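Particle-associated lyase (Acinetobacter bacteriophage AP22, PDB 4Y9V) probably cleaves the capsular polysaccharide of Acinetobacter baumannii by a lyase reaction, serving the phage as its trimeric, saccharide-binding tailspike. Local coordinates at residues D61-L66 against Y84-L89; G103-F108 against Y215-S220; P582-T587 against L603-V608. One frame throughout, in Å; residues are numbered along the deposited sequence. Where two conformers were deposited one is given.

Contact 1: residues D61-L66 against Y84-L89; sequences DISTVL and YIVNSL
An Asx turn at Asp61, leading into helix 63-71, ties that helix to Asn87 and Ser88 in the loop after strand 83-85. CG of Asp61 stands anti to the backbone N (chi1 -176°), and OD1 of its carboxylate takes three bonds. Ser63 OG donates to Asp61 OD1 from the syn side at 2.7 Å, near the carboxylate plane, whereas Ser63 N (3.0 Å from that OD1) and Asn87 N (3.1 Å from it) come in from well out of the plane. The Ser63 hydroxyl passes the link on, since its OG accepts from Ser88 N at 3.0 Å. Beside this cluster Ile62 N meets Ile85 O almost straight, at 2.9 Å and 173°. On the buried side Ile62 lies obliquely against Tyr84, with CD1 3.6 Å from Tyr84 CB, while its CG1 and Leu66 CD1 both touch Val86 CG2. Leu51 of helix 47-54 also packs on Ile62, and Phe106 of the neighbouring strand backs Tyr84 and Val86. Asp61 OD2 faces two waters, which lead on to Ser88 OG and Asn87 OD1. Five donors around one carboxylate, two of them waters, are consistent with an ionised Asp61 that fixes the helix start to the loop.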
loop_
_atom_site.group_PDB
_atom_site.type_symbol
_atom_site.label_atom_id
_atom_site.label_comp_id
_atom_site.label_asym_id
_atom_site.label_seq_id
_atom_site.Cartn_x
_atom_site.Cartn_y
_atom_site.Cartn_z
ATOM N N ASP A 61 -40.118 -11.435 26.685
ATOM C CA ASP A 61 -39.813 -10.461 25.639
ATOM C C ASP A 61 -39.628 -9.075 26.261
ATOM O O ASP A 61 -40.528 -8.582 26.953
ATOM C CB ASP A 61 -40.985 -10.465 24.635
ATOM C CG ASP A 61 -40.829 -9.584 23.417
ATOM O OD1 ASP A 61 -39.757 -8.991 23.208
ATOM O OD2 ASP A 61 -41.806 -9.526 22.630
ATOM N N ILE A 62 -38.484 -8.456 26.003
ATOM C CA ILE A 62 -38.173 -7.152 26.539
ATOM C C ILE A 62 -38.395 -6.023 25.529
ATOM O O ILE A 62 -38.024 -4.890 25.807
ATOM C CB ILE A 62 -36.746 -7.084 27.122
ATOM C CG1 ILE A 62 -35.669 -7.130 26.032
ATOM C CG2 ILE A 62 -36.541 -8.130 28.205
ATOM C CD1 ILE A 62 -34.301 -6.675 26.504
ATOM N N SER A 63 -39.049 -6.321 24.403
ATOM C CA SER A 63 -39.295 -5.273 23.400
ATOM C C SER A 63 -39.950 -4.021 23.990
ATOM O O SER A 63 -39.526 -2.895 23.680
ATOM C CB SER A 63 -40.182 -5.810 22.307
ATOM O OG SER A 63 -39.534 -6.853 21.573
ATOM N N THR A 64 -40.976 -4.192 24.805
ATOM C CA THR A 64 -41.654 -3.023 25.349
ATOM C C THR A 64 -40.729 -2.249 26.261
ATOM O O THR A 64 -40.889 -1.003 26.414
ATOM C CB THR A 64 -42.946 -3.348 26.114
ATOM O OG1 THR A 64 -42.658 -4.171 27.234
ATOM C CG2 THR A 64 -44.000 -3.940 25.210
ATOM N N VAL A 65 -39.791 -2.900 26.921
ATOM C CA VAL A 65 -38.857 -2.267 27.830
ATOM C C VAL A 65 -37.844 -1.443 27.047
ATOM O O VAL A 65 -37.612 -0.283 27.372
ATOM C CB VAL A 65 -38.176 -3.316 28.745
ATOM C CG1 VAL A 65 -37.303 -2.612 29.752
ATOM C CG2 VAL A 65 -39.227 -4.162 29.439
ATOM N N LEU A 66 -37.230 -2.043 26.016
ATOM C CA LEU A 66 -36.313 -1.258 25.164
ATOM C C LEU A 66 -37.015 -0.060 24.544
ATOM O O LEU A 66 -36.477 1.040 24.500
ATOM C CB LEU A 66 -35.701 -2.150 24.088
ATOM C CG LEU A 66 -34.773 -3.264 24.617
ATOM C CD1 LEU A 66 -34.302 -4.088 23.433
ATOM C CD2 LEU A 66 -33.574 -2.732 25.369
ATOM N N TYR A 84 -31.613 -12.068 26.157
ATOM C CA TYR A 84 -32.936 -11.444 26.223
ATOM C C TYR A 84 -33.698 -11.692 24.939
ATOM O O TYR A 84 -33.191 -11.410 23.836
ATOM C CB TYR A 84 -32.801 -9.946 26.397
ATOM C CG TYR A 84 -32.058 -9.505 27.627
ATOM C CD1 TYR A 84 -32.693 -9.388 28.848
ATOM C CD2 TYR A 84 -30.703 -9.192 27.584
ATOM C CE1 TYR A 84 -32.022 -8.972 29.981
ATOM C CE2 TYR A 84 -30.019 -8.785 28.705
ATOM C CZ TYR A 84 -30.666 -8.658 29.905
ATOM O OH TYR A 84 -30.036 -8.241 31.044
ATOM N N ILE A 85 -34.964 -12.099 25.060
ATOM C CA ILE A 85 -35.880 -12.169 23.932
ATOM C C ILE A 85 -36.262 -10.753 23.492
ATOM O O ILE A 85 -36.677 -9.935 24.319
ATOM C CB ILE A 85 -37.122 -12.964 24.333
ATOM C CG1 ILE A 85 -36.756 -14.408 24.625
ATOM C CG2 ILE A 85 -38.208 -12.847 23.288
ATOM C CD1 ILE A 85 -37.874 -15.224 25.270
ATOM N N VAL A 86 -36.146 -10.477 22.181
ATOM C CA VAL A 86 -36.563 -9.220 21.592
ATOM C C VAL A 86 -37.319 -9.555 20.295
ATOM O O VAL A 86 -36.729 -9.681 19.227
ATOM C CB VAL A 86 -35.402 -8.257 21.296
ATOM C CG1 VAL A 86 -35.924 -6.955 20.736
ATOM C CG2 VAL A 86 -34.542 -8.033 22.536
ATOM N N ASN A 87 -38.656 -9.720 20.393
ATOM C CA ASN A 87 -39.414 -10.133 19.231
ATOM C C ASN A 87 -39.789 -9.009 18.280
ATOM O O ASN A 87 -40.187 -9.283 17.147
ATOM C CB ASN A 87 -40.653 -10.927 19.668
ATOM C CG ASN A 87 -40.274 -12.315 20.197
ATOM O OD1 ASN A 87 -41.012 -12.778 21.076
ATOM N ND2 ASN A 87 -39.288 -12.909 19.618
ATOM N N SER A 88 -39.689 -7.755 18.708
ATOM C CA SER A 88 -40.011 -6.624 17.871
ATOM C C SER A 88 -38.781 -6.072 17.139
ATOM O O SER A 88 -37.633 -6.243 17.557
ATOM C CB SER A 88 -40.612 -5.511 18.718
ATOM O OG SER A 88 -41.839 -5.862 19.293
ATOM N N LEU A 89 -39.080 -5.370 16.059
ATOM C CA LEU A 89 -38.118 -4.511 15.377
ATOM C C LEU A 89 -38.039 -3.210 16.156
ATOM O O LEU A 89 -39.016 -2.459 16.201
ATOM C CB LEU A 89 -38.547 -4.302 13.921
ATOM C CG LEU A 89 -37.651 -3.346 13.132
ATOM C CD1 LEU A 89 -36.221 -3.876 13.037
ATOM C CD2 LEU A 89 -38.212 -3.144 11.742
HETATM O O HOH W 1 -42.714 -8.039 20.716
HETATM O O HOH W 2 -43.318 -11.705 22.216
#

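Contact 2: residues G103-F108 against Y215-S220; sequences GTVFNF and YLKTVS
Val219, Phe108 and Val105 carry much of the contact between strands 105-109 and 215-220, parallel neighbours consistent with the early rungs of a right-handed parallel beta-helix, as in pectin lyase-like proteins. The backbone of Val219 is gripped from both ends: its N donates to Phe106 O, and its O receives Phe108 N at 2.7 Å, nearly in line with the carbonyl. Val219, Asn107 and Leu216 are each modelled in two conformers. In the one described, Val219 CG2 meets Val105 CG1 at 3.7 Å and Val219 CG1 lies against the amide of Asn107, whose ND2 is held by Glu83. Val105 also leans by CG2 on the aliphatic part of Lys217, an extended chain passing obliquely 3.8 Å away at CD; in the backbone, Phe106 N bonds to Lys217 O. Phe106 and Thr218 point to the other face, and the Phe108 ring lies against Thr218, with Thr218 CG2 3.6 Å from Phe108 CE2. That ring has Phe106 O over the centre of one face and Ser220 OG at its edge, in plane, 3.5 Å from Phe108 CD2. Phe106 presents its ring edge, at CD2, to Leu216 CD1, the two side chains at about a right angle, and Phe114 packs against both phenylalanines. At the Gly103 and Tyr215 end, Tyr215 OH accepts from Gly103 N at 3.0 Å, and a water site joins Thr104 O to Lys217 N. Backbone bonds thus set the parallel register, an apolar layer around Phe106 and Phe108 fills one side, and Asn107 and Val219 lie on the other face, with Val105 packed between Val219 and the Lys217 chain.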
loop_
_atom_site.group_PDB
_atom_site.type_symbol
_atom_site.label_atom_id
_atom_site.label_comp_id
_atom_site.label_asym_id
_atom_site.label_seq_id
_atom_site.Cartn_x
_atom_site.Cartn_y
_atom_site.Cartn_z
ATOM N N GLY A 103 -21.482 -11.190 26.824
ATOM C CA GLY A 103 -22.499 -12.216 26.983
ATOM C C GLY A 103 -23.930 -11.696 26.993
ATOM O O GLY A 103 -24.876 -12.484 27.025
ATOM N N THR A 104 -24.090 -10.389 26.907
ATOM C CA THR A 104 -25.412 -9.827 26.622
ATOM C C THR A 104 -25.781 -10.227 25.188
ATOM O O THR A 104 -25.047 -9.863 24.252
ATOM C CB THR A 104 -25.395 -8.291 26.733
ATOM O OG1 THR A 104 -25.055 -7.915 28.065
ATOM C CG2 THR A 104 -26.728 -7.718 26.392
ATOM N N VAL A 105 -26.889 -10.928 25.022
ATOM C CA VAL A 105 -27.302 -11.386 23.702
ATOM C C VAL A 105 -28.762 -10.970 23.519
ATOM O O VAL A 105 -29.595 -11.248 24.410
ATOM C CB VAL A 105 -27.131 -12.902 23.528
ATOM C CG1 VAL A 105 -27.680 -13.379 22.213
ATOM C CG2 VAL A 105 -25.654 -13.252 23.653
ATOM N N PHE A 106 -29.087 -10.378 22.382
ATOM C CA PHE A 106 -30.475 -10.092 22.027
ATOM C C PHE A 106 -30.928 -11.157 21.016
ATOM O O PHE A 106 -30.361 -11.266 19.943
ATOM C CB PHE A 106 -30.646 -8.674 21.464
ATOM C CG PHE A 106 -30.201 -7.633 22.469
ATOM C CD1 PHE A 106 -30.927 -7.395 23.619
ATOM C CD2 PHE A 106 -29.054 -6.892 22.278
ATOM C CE1 PHE A 106 -30.499 -6.462 24.549
ATOM C CE2 PHE A 106 -28.637 -5.975 23.219
ATOM C CZ PHE A 106 -29.370 -5.745 24.356
ATOM N N ASN A 107 -31.914 -11.959 21.431
ATOM C CA ASN A 107 -32.428 -13.036 20.589
ATOM C C ASN A 107 -33.703 -12.539 19.906
ATOM O O ASN A 107 -34.760 -12.433 20.560
ATOM C CB ASN A 107 -32.659 -14.319 21.411
ATOM C CG ASN A 107 -32.911 -15.489 20.479
ATOM O OD1 ASN A 107 -33.460 -15.341 19.399
ATOM N ND2 ASN A 107 -32.497 -16.645 20.950
ATOM N N PHE A 108 -33.561 -12.211 18.652
ATOM C CA PHE A 108 -34.607 -11.676 17.791
ATOM C C PHE A 108 -35.509 -12.761 17.208
ATOM O O PHE A 108 -36.530 -12.428 16.578
ATOM C CB PHE A 108 -33.957 -10.920 16.632
ATOM C CG PHE A 108 -33.158 -9.696 17.034
ATOM C CD1 PHE A 108 -33.657 -8.768 17.939
ATOM C CD2 PHE A 108 -31.909 -9.461 16.474
ATOM C CE1 PHE A 108 -32.922 -7.637 18.269
ATOM C CE2 PHE A 108 -31.200 -8.331 16.778
ATOM C CZ PHE A 108 -31.681 -7.421 17.695
ATOM N N TYR A 215 -20.429 -3.233 22.569
ATOM C CA TYR A 215 -20.556 -4.669 22.334
ATOM C C TYR A 215 -22.017 -4.904 22.007
ATOM O O TYR A 215 -22.880 -4.481 22.786
ATOM C CB TYR A 215 -20.189 -5.397 23.615
ATOM C CG TYR A 215 -20.362 -6.893 23.651
ATOM C CD1 TYR A 215 -21.565 -7.479 23.986
ATOM C CD2 TYR A 215 -19.280 -7.722 23.379
ATOM C CE1 TYR A 215 -21.712 -8.850 24.022
ATOM C CE2 TYR A 215 -19.405 -9.092 23.440
ATOM C CZ TYR A 215 -20.622 -9.667 23.769
ATOM O OH TYR A 215 -20.797 -11.023 23.934
ATOM N N LEU A 216 -22.265 -5.586 20.902
ATOM C CA LEU A 216 -23.646 -5.928 20.542
ATOM C C LEU A 216 -23.564 -7.321 19.948
ATOM O O LEU A 216 -22.811 -7.547 18.981
ATOM C CB LEU A 216 -24.202 -4.868 19.623
ATOM C CG LEU A 216 -25.603 -5.140 19.098
ATOM C CD1 LEU A 216 -26.594 -5.309 20.211
ATOM C CD2 LEU A 216 -26.072 -4.035 18.134
ATOM N N LYS A 217 -24.287 -8.279 20.520
ATOM C CA LYS A 217 -24.305 -9.670 20.090
ATOM C C LYS A 217 -25.775 -10.086 19.978
ATOM O O LYS A 217 -26.570 -9.872 20.893
ATOM C CB LYS A 217 -23.553 -10.555 21.059
ATOM C CG LYS A 217 -23.481 -12.026 20.657
ATOM C CD LYS A 217 -22.545 -12.841 21.527
ATOM C CE LYS A 217 -22.632 -14.311 21.215
ATOM N NZ LYS A 217 -21.641 -15.081 21.992
ATOM N N THR A 218 -26.104 -10.675 18.821
ATOM C CA THR A 218 -27.492 -10.957 18.475
ATOM C C THR A 218 -27.616 -12.359 17.935
ATOM O O THR A 218 -26.672 -12.935 17.354
ATOM C CB THR A 218 -28.043 -9.946 17.454
ATOM O OG1 THR A 218 -27.423 -10.108 16.195
ATOM C CG2 THR A 218 -27.809 -8.499 17.891
ATOM N N VAL A 219 -28.838 -12.894 18.068
ATOM C CA VAL A 219 -29.243 -14.168 17.509
ATOM C C VAL A 219 -30.582 -13.988 16.792
ATOM O O VAL A 219 -31.494 -13.400 17.366
ATOM C CB VAL A 219 -29.405 -15.257 18.599
ATOM C CG1 VAL A 219 -29.997 -16.554 18.011
ATOM C CG2 VAL A 219 -28.056 -15.522 19.236
ATOM N N SER A 220 -30.686 -14.550 15.583
ATOM C CA SER A 220 -31.923 -14.564 14.845
ATOM C C SER A 220 -32.010 -15.928 14.141
ATOM O O SER A 220 -30.993 -16.568 13.928
ATOM C CB SER A 220 -31.916 -13.482 13.726
ATOM O OG SER A 220 -31.646 -12.204 14.281
HETATM O O HOH W 3 -25.649 -7.467 22.931
HETATM O O HOH W 4 -25.079 -7.347 23.216
#

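Contact 3: residues P582-T587 against L603-V608; sequences PLRTPT and LWNKKV
Thr587 and Leu603 form an antiparallel hydrogen-bonded pair, with Leu603 N 2.9 Å from Thr587 O and Thr587 N bonded to Leu603 O, at the open end of the hairpin of strands 586-594 and 597-604 in an Ig-like tailspike domain. Beyond it the chains diverge, to 5.9 Å between the CA atoms of Arg584 and Lys606, and side chains take over from backbone bonds. Asn605, with CG between its backbone N and carbonyl carbon (chi1 60°), turns its amide onto the other chain: ND2 donates to Leu583 O at 2.9 Å and 172°, and OD1 accepts from Thr585 N at 2.9 Å, bracketing Arg584. Arg584 reaches back the other way, its chain bent at chi3 (-65°). Its NE meets Lys606 O at 3.0 Å from above the carbonyl plane, and NH2 meets Lys607 O at 2.9 Å near the guanidinium plane; NH1 forms a salt bridge with Glu576 and a hydrogen bond to Phe574 O. In one of its two conformers Lys606 runs across a guanidinium face, CD 3.7 Å from Arg584 NH2, and a water links its NZ to that NH2. Trp604 CE3 and CZ3 touch Arg584 CG and Pro586 CB, both obliquely to the ring. At the trimer interface Thr585 OG1 bonds to Thr587 of the second subunit, and Asn605 packs on Asn605 of both neighbours. Backbone carbonyls of the diverging chains are thus met by amide and guanidinium donors, and Glu576 would help offset the Arg584 charge beside Lys606.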
loop_
_atom_site.group_PDB
_atom_site.type_symbol
_atom_site.label_atom_id
_atom_site.label_comp_id
_atom_site.label_asym_id
_atom_site.label_seq_id
_atom_site.Cartn_x
_atom_site.Cartn_y
_atom_site.Cartn_z
ATOM N N PRO A 582 36.183 -5.953 -54.854
ATOM C CA PRO A 582 35.504 -5.634 -53.595
ATOM C C PRO A 582 35.851 -6.607 -52.489
ATOM O O PRO A 582 36.109 -7.794 -52.711
ATOM C CB PRO A 582 34.018 -5.799 -53.990
ATOM C CG PRO A 582 33.988 -6.040 -55.439
ATOM C CD PRO A 582 35.302 -6.235 -56.000
ATOM N N LEU A 583 35.822 -6.091 -51.271
ATOM C CA LEU A 583 35.974 -6.884 -50.058
ATOM C C LEU A 583 34.605 -7.458 -49.678
ATOM O O LEU A 583 33.593 -6.771 -49.729
ATOM C CB LEU A 583 36.473 -6.015 -48.936
ATOM C CG LEU A 583 37.911 -5.505 -49.138
ATOM C CD1 LEU A 583 38.111 -4.179 -48.466
ATOM C CD2 LEU A 583 38.928 -6.574 -48.742
ATOM N N ARG A 584 34.614 -8.750 -49.296
ATOM C CA ARG A 584 33.417 -9.414 -48.805
ATOM C C ARG A 584 33.014 -8.842 -47.434
ATOM O O ARG A 584 33.856 -8.723 -46.558
ATOM C CB ARG A 584 33.714 -10.901 -48.673
ATOM C CG ARG A 584 32.504 -11.741 -48.269
ATOM C CD ARG A 584 32.822 -13.201 -48.232
ATOM N NE ARG A 584 33.166 -13.799 -49.521
ATOM C CZ ARG A 584 34.404 -14.034 -49.971
ATOM N NH1 ARG A 584 35.507 -13.650 -49.307
ATOM N NH2 ARG A 584 34.548 -14.632 -51.138
ATOM N N THR A 585 31.706 -8.559 -47.322
ATOM C CA THR A 585 31.167 -8.108 -46.029
ATOM C C THR A 585 29.834 -8.814 -45.801
ATOM O O THR A 585 29.162 -9.243 -46.754
ATOM C CB THR A 585 30.995 -6.605 -45.879
ATOM O OG1 THR A 585 29.885 -6.311 -46.691
ATOM C CG2 THR A 585 32.178 -5.788 -46.358
ATOM N N PRO A 586 29.437 -8.962 -44.530
ATOM C CA PRO A 586 28.186 -9.654 -44.207
ATOM C C PRO A 586 27.026 -8.684 -44.020
ATOM O O PRO A 586 26.885 -8.068 -42.962
ATOM C CB PRO A 586 28.552 -10.298 -42.871
ATOM C CG PRO A 586 29.481 -9.328 -42.216
ATOM C CD PRO A 586 30.284 -8.782 -43.345
ATOM N N THR A 587 26.147 -8.496 -45.024
ATOM C CA THR A 587 25.024 -7.574 -44.826
ATOM C C THR A 587 23.937 -8.260 -44.003
ATOM O O THR A 587 23.383 -9.274 -44.447
ATOM C CB THR A 587 24.446 -7.145 -46.183
ATOM O OG1 THR A 587 25.425 -6.417 -46.933
ATOM C CG2 THR A 587 23.216 -6.248 -45.980
ATOM N N LEU A 603 23.309 -11.521 -46.220
ATOM C CA LEU A 603 23.417 -11.488 -47.685
ATOM C C LEU A 603 24.869 -11.097 -48.015
ATOM O O LEU A 603 25.362 -10.064 -47.543
ATOM C CB LEU A 603 22.447 -10.517 -48.301
ATOM C CG LEU A 603 20.960 -10.820 -48.062
ATOM C CD1 LEU A 603 20.091 -9.752 -48.654
ATOM C CD2 LEU A 603 20.557 -12.160 -48.613
ATOM N N TRP A 604 25.537 -11.915 -48.803
ATOM C CA TRP A 604 26.928 -11.689 -49.162
ATOM C C TRP A 604 27.039 -10.864 -50.437
ATOM O O TRP A 604 26.289 -11.123 -51.407
ATOM C CB TRP A 604 27.663 -13.039 -49.373
ATOM C CG TRP A 604 27.660 -13.889 -48.150
ATOM C CD1 TRP A 604 26.922 -15.013 -47.939
ATOM C CD2 TRP A 604 28.445 -13.676 -46.956
ATOM N NE1 TRP A 604 27.182 -15.527 -46.676
ATOM C CE2 TRP A 604 28.098 -14.719 -46.066
ATOM C CE3 TRP A 604 29.358 -12.722 -46.557
ATOM C CZ2 TRP A 604 28.665 -14.820 -44.783
ATOM C CZ3 TRP A 604 29.933 -12.803 -45.288
ATOM C CH2 TRP A 604 29.566 -13.860 -44.426
ATOM N N ASN A 605 27.990 -9.969 -50.502
ATOM C CA ASN A 605 28.297 -9.279 -51.759
ATOM C C ASN A 605 29.190 -10.082 -52.683
ATOM O O ASN A 605 29.274 -9.754 -53.863
ATOM C CB ASN A 605 28.873 -7.871 -51.503
ATOM C CG ASN A 605 30.162 -7.891 -50.702
ATOM O OD1 ASN A 605 30.384 -8.750 -49.848
ATOM N ND2 ASN A 605 31.011 -6.898 -50.964
ATOM N N LYS A 606 29.859 -11.111 -52.234
ATOM C CA LYS A 606 30.506 -12.042 -53.179
ATOM C C LYS A 606 30.486 -13.364 -52.410
ATOM O O LYS A 606 30.708 -13.462 -51.197
ATOM C CB LYS A 606 31.868 -11.601 -53.689
ATOM C CG LYS A 606 32.900 -11.470 -52.619
ATOM C CD LYS A 606 34.292 -11.572 -53.189
ATOM C CE LYS A 606 35.427 -10.980 -52.427
ATOM N NZ LYS A 606 36.727 -10.945 -53.192
ATOM N N LYS A 607 30.211 -14.397 -53.200
ATOM C CA LYS A 607 29.886 -15.702 -52.688
ATOM C C LYS A 607 31.055 -16.232 -51.859
ATOM O O LYS A 607 32.238 -15.988 -52.123
ATOM C CB LYS A 607 29.483 -16.691 -53.770
ATOM C CG LYS A 607 30.488 -17.356 -54.563
ATOM C CD LYS A 607 29.875 -18.300 -55.600
ATOM C CE LYS A 607 31.002 -18.733 -56.567
ATOM N NZ LYS A 607 30.433 -19.685 -57.527
ATOM N N VAL A 608 30.708 -17.001 -50.834
ATOM C CA VAL A 608 31.660 -17.467 -49.868
ATOM C C VAL A 608 32.633 -18.475 -50.468
ATOM O O VAL A 608 32.242 -19.381 -51.196
ATOM C CB VAL A 608 30.926 -18.092 -48.651
ATOM C CG1 VAL A 608 31.795 -18.806 -47.699
ATOM C CG2 VAL A 608 30.144 -16.954 -47.918
HETATM O O HOH W 5 36.289 -9.184 -55.194
HETATM O O HOH W 6 36.845 -13.792 -52.830
HETATM O O HOH W 7 27.389 -7.661 -48.157
#

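Contacts 1 and 2 are neighbours, their centres 11 Å apart, and share a row of strands: 83-85 pairs with 105-109, which pairs with 215-220. Tyr84 bonds through its backbone to Val105 and Asn107, and Val86 packs on Phe106 and Phe108. Contact 3 lies toward the other end of the elongated chain, its centre about 100 Å from that of contact 1. Contact 1 is partly buried and centres its polar bonds on one carboxylate, beside a small apolar patch; contact 2 is buried and combines parallel-strand bonds with aromatic packing. Contact 3, also buried but at the subunit interface, depends largely on side chains bonding to backbone N-H and C=O groups beyond a short antiparallel pair.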